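Local coordinates for protein multiheme cytochrome cf (Carboxydothermus ferrireducens DSM 11255, PDB 6QVM) that probably carries electrons through its chain of c-type hemes across the S-layer to insoluble extracellular iron(III), acting as a terminal reductase, at residues N275-Y289 against K296-W310. Residues are numbered along the deposited sequence; the frame is centred on the assembly and turned at random.
With HEC (heme c), chain H.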
loop_
_atom_site.group_PDB
_atom_site.type_symbol
_atom_site.label_atom_id
_atom_site.label_comp_id
_atom_site.label_asym_id
_atom_site.label_seq_id
_atom_site.Cartn_x
_atom_site.Cartn_y
_atom_site.Cartn_z
ATOM N N ASN A 275 1.063 -6.521 -17.508
ATOM C CA ASN A 275 -0.387 -6.584 -17.343
ATOM C C ASN A 275 -0.910 -5.246 -16.830
ATOM O O ASN A 275 -0.711 -4.904 -15.661
ATOM C CB ASN A 275 -0.748 -7.728 -16.396
ATOM C CG ASN A 275 -2.243 -7.906 -16.226
ATOM O OD1 ASN A 275 -3.032 -7.529 -17.091
ATOM N ND2 ASN A 275 -2.640 -8.474 -15.092
ATOM N N SER A 276 -1.603 -4.503 -17.702
ATOM C CA SER A 276 -2.165 -3.198 -17.374
ATOM C C SER A 276 -3.683 -3.251 -17.538
ATOM O O SER A 276 -4.202 -4.229 -18.087
ATOM C CB SER A 276 -1.549 -2.118 -18.270
ATOM O OG SER A 276 -2.162 -2.100 -19.547
ATOM N N PRO A 277 -4.431 -2.237 -17.080
ATOM C CA PRO A 277 -5.902 -2.325 -17.167
ATOM C C PRO A 277 -6.453 -2.495 -18.577
ATOM O O PRO A 277 -7.526 -3.091 -18.738
ATOM C CB PRO A 277 -6.366 -1.004 -16.538
ATOM C CG PRO A 277 -5.277 -0.650 -15.584
ATOM C CD PRO A 277 -3.998 -1.108 -16.233
ATOM N N THR A 278 -5.755 -2.009 -19.607
ATOM C CA THR A 278 -6.292 -2.061 -20.962
ATOM C C THR A 278 -5.480 -2.917 -21.925
ATOM O O THR A 278 -6.007 -3.284 -22.980
ATOM C CB THR A 278 -6.417 -0.649 -21.551
ATOM O OG1 THR A 278 -5.141 -0.005 -21.487
ATOM C CG2 THR A 278 -7.448 0.173 -20.792
ATOM N N GLU A 279 -4.235 -3.259 -21.603
ATOM C CA GLU A 279 -3.383 -3.867 -22.611
ATOM C C GLU A 279 -2.402 -4.838 -21.971
ATOM O O GLU A 279 -2.034 -4.698 -20.802
ATOM C CB GLU A 279 -2.631 -2.790 -23.396
ATOM C CG GLU A 279 -2.078 -3.265 -24.722
ATOM C CD GLU A 279 -1.621 -2.116 -25.599
ATOM O OE1 GLU A 279 -0.821 -1.280 -25.118
ATOM O OE2 GLU A 279 -2.089 -2.038 -26.758
ATOM N N LEU A 280 -1.994 -5.828 -22.762
ATOM C CA LEU A 280 -0.956 -6.781 -22.398
ATOM C C LEU A 280 0.247 -6.584 -23.310
ATOM O O LEU A 280 0.096 -6.516 -24.534
ATOM C CB LEU A 280 -1.470 -8.217 -22.519
ATOM C CG LEU A 280 -2.629 -8.627 -21.611
ATOM C CD1 LEU A 280 -2.926 -10.107 -21.787
ATOM C CD2 LEU A 280 -2.314 -8.317 -20.156
ATOM N N LEU A 281 1.430 -6.488 -22.713
ATOM C CA LEU A 281 2.691 -6.538 -23.434
ATOM C C LEU A 281 3.382 -7.856 -23.116
ATOM O O LEU A 281 3.156 -8.452 -22.059
ATOM C CB LEU A 281 3.596 -5.361 -23.060
ATOM C CG LEU A 281 3.100 -3.951 -23.390
ATOM C CD1 LEU A 281 4.174 -2.934 -23.032
ATOM C CD2 LEU A 281 2.707 -3.816 -24.853
ATOM N N PHE A 282 4.221 -8.314 -24.036
ATOM C CA PHE A 282 4.817 -9.637 -23.940
ATOM C C PHE A 282 6.332 -9.537 -24.032
ATOM O O PHE A 282 6.871 -8.780 -24.844
ATOM C CB PHE A 282 4.242 -10.563 -25.017
ATOM C CG PHE A 282 2.767 -10.824 -24.849
ATOM C CD1 PHE A 282 1.832 -9.913 -25.318
ATOM C CD2 PHE A 282 2.315 -11.955 -24.186
ATOM C CE1 PHE A 282 0.482 -10.133 -25.152
ATOM C CE2 PHE A 282 0.958 -12.178 -24.011
ATOM C CZ PHE A 282 0.042 -11.267 -24.498
ATOM N N VAL A 283 7.006 -10.309 -23.185
ATOM C CA VAL A 283 8.446 -10.222 -22.989
ATOM C C VAL A 283 9.064 -11.557 -23.385
ATOM O O VAL A 283 8.728 -12.600 -22.810
ATOM C CB VAL A 283 8.787 -9.862 -21.535
ATOM C CG1 VAL A 283 10.283 -9.955 -21.296
ATOM C CG2 VAL A 283 8.272 -8.461 -21.205
ATOM N N GLY A 284 9.972 -11.521 -24.355
ATOM C CA GLY A 284 10.556 -12.729 -24.889
ATOM C C GLY A 284 11.562 -13.380 -23.957
ATOM O O GLY A 284 11.898 -12.874 -22.888
ATOM N N LYS A 285 12.065 -14.535 -24.398
ATOM C CA LYS A 285 13.095 -15.239 -23.649
ATOM C C LYS A 285 14.382 -14.428 -23.533
ATOM O O LYS A 285 15.161 -14.666 -22.605
ATOM C CB LYS A 285 13.378 -16.594 -24.302
ATOM C CG LYS A 285 12.204 -17.555 -24.253
ATOM C CD LYS A 285 12.583 -18.853 -23.562
ATOM C CE LYS A 285 11.343 -19.640 -23.152
ATOM N NZ LYS A 285 10.645 -19.000 -22.006
ATOM N N ASP A 286 14.618 -13.485 -24.445
ATOM C CA ASP A 286 15.752 -12.576 -24.377
ATOM C C ASP A 286 15.409 -11.263 -23.683
ATOM O O ASP A 286 16.214 -10.331 -23.723
ATOM C CB ASP A 286 16.285 -12.301 -25.786
ATOM C CG ASP A 286 15.274 -11.597 -26.670
ATOM O OD1 ASP A 286 14.071 -11.635 -26.341
ATOM O OD2 ASP A 286 15.689 -11.002 -27.688
ATOM N N TYR A 287 14.212 -11.161 -23.097
ATOM C CA TYR A 287 13.717 -10.022 -22.327
ATOM C C TYR A 287 13.398 -8.801 -23.174
ATOM O O TYR A 287 13.247 -7.696 -22.623
ATOM C CB TYR A 287 14.685 -9.623 -21.206
ATOM C CG TYR A 287 14.863 -10.705 -20.180
ATOM C CD1 TYR A 287 13.972 -10.839 -19.126
ATOM C CD2 TYR A 287 15.915 -11.603 -20.274
ATOM C CE1 TYR A 287 14.131 -11.829 -18.182
ATOM C CE2 TYR A 287 16.082 -12.604 -19.339
ATOM C CZ TYR A 287 15.184 -12.711 -18.295
ATOM O OH TYR A 287 15.331 -13.701 -17.357
ATOM N N LYS A 288 13.279 -8.955 -24.488
ATOM C CA LYS A 288 12.860 -7.861 -25.345
ATOM C C LYS A 288 11.378 -7.987 -25.650
ATOM O O LYS A 288 10.830 -9.089 -25.698
ATOM C CB LYS A 288 13.654 -7.832 -26.649
ATOM C CG LYS A 288 15.147 -7.701 -26.460
ATOM C CD LYS A 288 15.837 -7.078 -27.656
ATOM C CE LYS A 288 17.349 -7.104 -27.467
ATOM N NZ LYS A 288 18.032 -6.086 -28.315
ATOM N N TYR A 289 10.731 -6.845 -25.858
ATOM C CA TYR A 289 9.311 -6.859 -26.154
ATOM C C TYR A 289 9.057 -7.503 -27.514
ATOM O O TYR A 289 9.937 -7.580 -28.375
ATOM C CB TYR A 289 8.744 -5.444 -26.105
ATOM C CG TYR A 289 8.658 -4.899 -24.697
ATOM C CD1 TYR A 289 7.691 -5.359 -23.816
ATOM C CD2 TYR A 289 9.552 -3.936 -24.245
ATOM C CE1 TYR A 289 7.606 -4.870 -22.531
ATOM C CE2 TYR A 289 9.476 -3.444 -22.957
ATOM C CZ TYR A 289 8.498 -3.914 -22.111
ATOM O OH TYR A 289 8.418 -3.435 -20.832
ATOM N N LYS A 296 -7.282 -5.609 -24.622
ATOM C CA LYS A 296 -8.319 -6.284 -23.848
ATOM C C LYS A 296 -9.721 -5.903 -24.303
ATOM O O LYS A 296 -10.637 -6.728 -24.213
ATOM C CB LYS A 296 -8.143 -5.982 -22.358
ATOM C CG LYS A 296 -6.881 -6.582 -21.752
ATOM C CD LYS A 296 -6.747 -6.282 -20.270
ATOM C CE LYS A 296 -5.599 -7.073 -19.670
ATOM N NZ LYS A 296 -5.369 -6.747 -18.238
ATOM N N ALA A 297 -9.913 -4.677 -24.795
ATOM C CA ALA A 297 -11.259 -4.230 -25.132
ATOM C C ALA A 297 -11.766 -4.911 -26.395
ATOM O O ALA A 297 -12.898 -5.406 -26.422
ATOM C CB ALA A 297 -11.294 -2.712 -25.273
ATOM N N GLU A 298 -10.957 -4.946 -27.456
ATOM C CA GLU A 298 -11.390 -5.558 -28.706
ATOM C C GLU A 298 -10.893 -6.984 -28.871
ATOM O O GLU A 298 -11.011 -7.538 -29.969
ATOM C CB GLU A 298 -10.972 -4.710 -29.912
ATOM C CG GLU A 298 -9.491 -4.683 -30.224
ATOM C CD GLU A 298 -9.154 -3.610 -31.235
ATOM O OE1 GLU A 298 -8.366 -3.879 -32.165
ATOM O OE2 GLU A 298 -9.691 -2.492 -31.103
ATOM N N ASN A 299 -10.343 -7.589 -27.813
ATOM C CA ASN A 299 -10.077 -9.026 -27.766
ATOM C C ASN A 299 -9.069 -9.473 -28.824
ATOM O O ASN A 299 -9.164 -10.591 -29.344
ATOM C CB ASN A 299 -11.382 -9.822 -27.917
ATOM C CG ASN A 299 -11.463 -11.000 -26.979
ATOM O OD1 ASN A 299 -10.720 -11.078 -26.003
ATOM N ND2 ASN A 299 -12.381 -11.921 -27.260
ATOM N N GLN A 300 -8.087 -8.631 -29.148
ATOM C CA GLN A 300 -7.326 -8.825 -30.375
ATOM C C GLN A 300 -5.834 -8.609 -30.177
ATOM O O GLN A 300 -5.409 -7.753 -29.395
ATOM C CB GLN A 300 -7.817 -7.877 -31.472
ATOM C CG GLN A 300 -8.545 -8.576 -32.606
ATOM C CD GLN A 300 -9.512 -7.657 -33.325
ATOM O OE1 GLN A 300 -9.115 -6.652 -33.913
ATOM N NE2 GLN A 300 -10.796 -7.988 -33.260
ATOM N N TRP A 301 -5.047 -9.388 -30.922
ATOM C CA TRP A 301 -3.635 -9.098 -31.114
ATOM C C TRP A 301 -3.493 -7.892 -32.033
ATOM O O TRP A 301 -4.004 -7.898 -33.158
ATOM C CB TRP A 301 -2.920 -10.306 -31.716
ATOM C CG TRP A 301 -2.963 -11.526 -30.870
ATOM C CD1 TRP A 301 -3.787 -12.600 -31.024
ATOM C CD2 TRP A 301 -2.148 -11.803 -29.729
ATOM N NE1 TRP A 301 -3.532 -13.535 -30.050
ATOM C CE2 TRP A 301 -2.533 -13.066 -29.237
ATOM C CE3 TRP A 301 -1.130 -11.105 -29.075
ATOM C CZ2 TRP A 301 -1.934 -13.645 -28.120
ATOM C CZ3 TRP A 301 -0.543 -11.674 -27.969
ATOM C CH2 TRP A 301 -0.942 -12.934 -27.502
ATOM N N VAL A 302 -2.798 -6.862 -31.558
ATOM C CA VAL A 302 -2.509 -5.681 -32.358
ATOM C C VAL A 302 -0.996 -5.522 -32.447
ATOM O O VAL A 302 -0.240 -6.090 -31.657
ATOM C CB VAL A 302 -3.162 -4.402 -31.791
ATOM C CG1 VAL A 302 -4.676 -4.563 -31.702
ATOM C CG2 VAL A 302 -2.573 -4.045 -30.434
ATOM N N ALA A 303 -0.562 -4.734 -33.427
ATOM C CA ALA A 303 0.859 -4.504 -33.641
ATOM C C ALA A 303 1.408 -3.536 -32.600
ATOM O O ALA A 303 0.758 -2.545 -32.251
ATOM C CB ALA A 303 1.100 -3.959 -35.047
ATOM N N ASP A 304 2.610 -3.831 -32.104
ATOM C CA ASP A 304 3.235 -3.014 -31.074
ATOM C C ASP A 304 4.699 -2.796 -31.416
ATOM O O ASP A 304 5.390 -3.726 -31.840
ATOM C CB ASP A 304 3.105 -3.663 -29.691
ATOM C CG ASP A 304 3.360 -2.684 -28.564
ATOM O OD1 ASP A 304 2.435 -1.919 -28.223
ATOM O OD2 ASP A 304 4.489 -2.670 -28.029
ATOM N N SER A 305 5.168 -1.566 -31.205
ATOM C CA SER A 305 6.492 -1.140 -31.635
ATOM C C SER A 305 7.486 -1.035 -30.486
ATOM O O SER A 305 8.537 -0.410 -30.649
ATOM C CB SER A 305 6.396 0.193 -32.374
ATOM O OG SER A 305 5.694 1.147 -31.596
ATOM N N HIS A 306 7.181 -1.629 -29.334
ATOM C CA HIS A 306 8.166 -1.719 -28.264
ATOM C C HIS A 306 9.256 -2.712 -28.649
ATOM O O HIS A 306 8.966 -3.834 -29.077
ATOM C CB HIS A 306 7.504 -2.142 -26.953
ATOM C CG HIS A 306 6.808 -1.029 -26.230
ATOM N ND1 HIS A 306 5.436 -0.900 -26.204
ATOM C CD2 HIS A 306 7.295 0.002 -25.499
ATOM C CE1 HIS A 306 5.108 0.165 -25.491
ATOM N NE2 HIS A 306 6.219 0.730 -25.052
ATOM N N THR A 307 10.516 -2.301 -28.491
ATOM C CA THR A 307 11.643 -3.188 -28.725
ATOM C C THR A 307 12.675 -3.142 -27.609
ATOM O O THR A 307 13.715 -3.803 -27.725
ATOM C CB THR A 307 12.336 -2.864 -30.058
ATOM O OG1 THR A 307 12.697 -1.475 -30.093
ATOM C CG2 THR A 307 11.433 -3.194 -31.245
ATOM N N GLN A 308 12.419 -2.395 -26.536
ATOM C CA GLN A 308 13.372 -2.286 -25.442
ATOM C C GLN A 308 13.583 -3.635 -24.761
ATOM O O GLN A 308 12.791 -4.572 -24.900
ATOM C CB GLN A 308 12.906 -1.260 -24.403
ATOM C CG GLN A 308 12.613 0.131 -24.946
ATOM C CD GLN A 308 11.185 0.286 -25.426
ATOM O OE1 GLN A 308 10.593 -0.648 -25.968
ATOM N NE2 GLN A 308 10.622 1.472 -25.228
ATOM N N ASN A 309 14.690 -3.726 -24.025
ATOM C CA ASN A 309 14.911 -4.825 -23.093
ATOM C C ASN A 309 14.152 -4.496 -21.814
ATOM O O ASN A 309 14.483 -3.531 -21.116
ATOM C CB ASN A 309 16.403 -5.026 -22.833
ATOM C CG ASN A 309 16.694 -6.257 -21.979
ATOM O OD1 ASN A 309 15.997 -6.532 -20.998
ATOM N ND2 ASN A 309 17.734 -6.996 -22.348
ATOM N N TRP A 310 13.131 -5.302 -21.507
ATOM C CA TRP A 310 12.278 -5.015 -20.359
ATOM C C TRP A 310 13.058 -5.127 -19.060
ATOM O O TRP A 310 12.897 -4.304 -18.153
ATOM C CB TRP A 310 11.074 -5.955 -20.345
ATOM C CG TRP A 310 10.380 -6.021 -19.016
ATOM C CD1 TRP A 310 9.446 -5.148 -18.531
ATOM C CD2 TRP A 310 10.572 -7.010 -17.998
ATOM N NE1 TRP A 310 9.044 -5.534 -17.277
ATOM C CE2 TRP A 310 9.716 -6.677 -16.927
ATOM C CE3 TRP A 310 11.377 -8.150 -17.892
ATOM C CZ2 TRP A 310 9.646 -7.439 -15.764
ATOM C CZ3 TRP A 310 11.305 -8.906 -16.735
ATOM C CH2 TRP A 310 10.449 -8.545 -15.685
HETATM FE FE HEC H . 5.956 1.657 -16.837
HETATM C CHA HEC H . 2.564 2.081 -16.266
HETATM C CHB HEC H . 5.208 -0.119 -19.689
HETATM C CHC HEC H . 9.317 1.439 -17.574
HETATM C CHD HEC H . 6.716 3.032 -13.804
HETATM N NA HEC H . 4.215 1.089 -17.798
HETATM C C1A HEC H . 2.925 1.342 -17.371
HETATM C C2A HEC H . 2.009 0.717 -18.303
HETATM C C3A HEC H . 2.733 0.110 -19.252
HETATM C C4A HEC H . 4.134 0.332 -18.953
HETATM C CMA HEC H . 2.166 -0.691 -20.442
HETATM C CAA HEC H . 0.468 0.770 -18.210
HETATM C CBA HEC H . 0.022 2.076 -18.871
HETATM C CGA HEC H . -1.483 2.164 -18.927
HETATM O O1A HEC H . -2.148 2.088 -17.857
HETATM O O2A HEC H . -2.009 2.334 -20.058
HETATM N NB HEC H . 7.066 0.790 -18.325
HETATM C C1B HEC H . 6.536 0.195 -19.459
HETATM C C2B HEC H . 7.631 -0.061 -20.370
HETATM C C3B HEC H . 8.773 0.365 -19.791
HETATM C C4B HEC H . 8.434 0.908 -18.490
HETATM C CMB HEC H . 7.457 -0.733 -21.750
HETATM C CAB HEC H . 10.213 0.302 -20.362
HETATM C CBB HEC H . 10.347 1.109 -21.674
HETATM N NC HEC H . 7.689 2.119 -15.858
HETATM C C1C HEC H . 8.974 1.979 -16.351
HETATM C C2C HEC H . 9.900 2.526 -15.378
HETATM C C3C HEC H . 9.182 2.971 -14.330
HETATM C C4C HEC H . 7.781 2.718 -14.620
HETATM C CMC HEC H . 11.435 2.549 -15.540
HETATM C CAC HEC H . 9.697 3.618 -13.020
HETATM C CBC HEC H . 10.375 4.972 -13.311
HETATM N ND HEC H . 4.814 2.406 -15.277
HETATM C C1D HEC H . 5.377 2.978 -14.140
HETATM C C2D HEC H . 4.318 3.531 -13.337
HETATM C C3D HEC H . 3.013 3.238 -14.099
HETATM C C4D HEC H . 3.425 2.536 -15.291
HETATM C CMD HEC H . 4.528 4.244 -11.987
HETATM C CAD HEC H . 1.562 3.601 -13.709
HETATM C CBD HEC H . 1.434 5.109 -13.479
HETATM C CGD HEC H . 1.387 5.837 -14.796
HETATM O O1D HEC H . 1.160 5.167 -15.829
HETATM O O2D HEC H . 1.573 7.078 -14.820
HETATM O O HOH W 1 -8.387 -5.371 -17.493
HETATM O O HOH W 2 -8.163 -2.536 -24.429
#
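The ammonium of K296 is drawn into the turn ahead of strand 279-284, where two oxygens grip it: NZ lies 2.7 Å from N275 OD1, in the carbonyl plane of that amide, and 2.8 Å from S276 O, tilted from the plane of the peptide. The lysine chain is extended beyond CG (chi2 -179°) and runs past the carbonyls of T278 and P277, its CE packed on L280 CD2, while its backbone N donates to T278 O at 3.1 Å. A methionine in its place would probably strip N275 OD1 and S276 O of their shared donor and leave the N275 amide less firmly fixed. At the far end a single beta bridge joins K288 and N309: W310 N gives a short 2.6 Å bond to Y287 O, and Y289 N a longer one to Q308 O. Beside these backbone bonds Y289, H306 and W310 form an aromatic cluster. H306 turns its edge toward the face of Y289, planes at 50°, and L281 CD1 sits over one face of the imidazole. H306 ND1 donates to the syn lone pair of D304 OD2 at 2.7 Å, which helps fix the rotation of the imidazole; D304 OD2 also accepts H306 N in an Asx turn. V283 CG2 packs against CB and CG of W310. Heme c lies against this cluster, its CMB methyl touching Y289 and H306, so the contact forms part of a heme pocket. F282 CE1 lies 3.4 Å from W301 CZ3, the two rings meeting obliquely. In the five-stranded antiparallel sheet, strand 292-295 separates strands 279-284 and 300-303; strand 270-275 flanks 279-284 on its other side, and N309 OD1 caps helix 310-313 through V312 N.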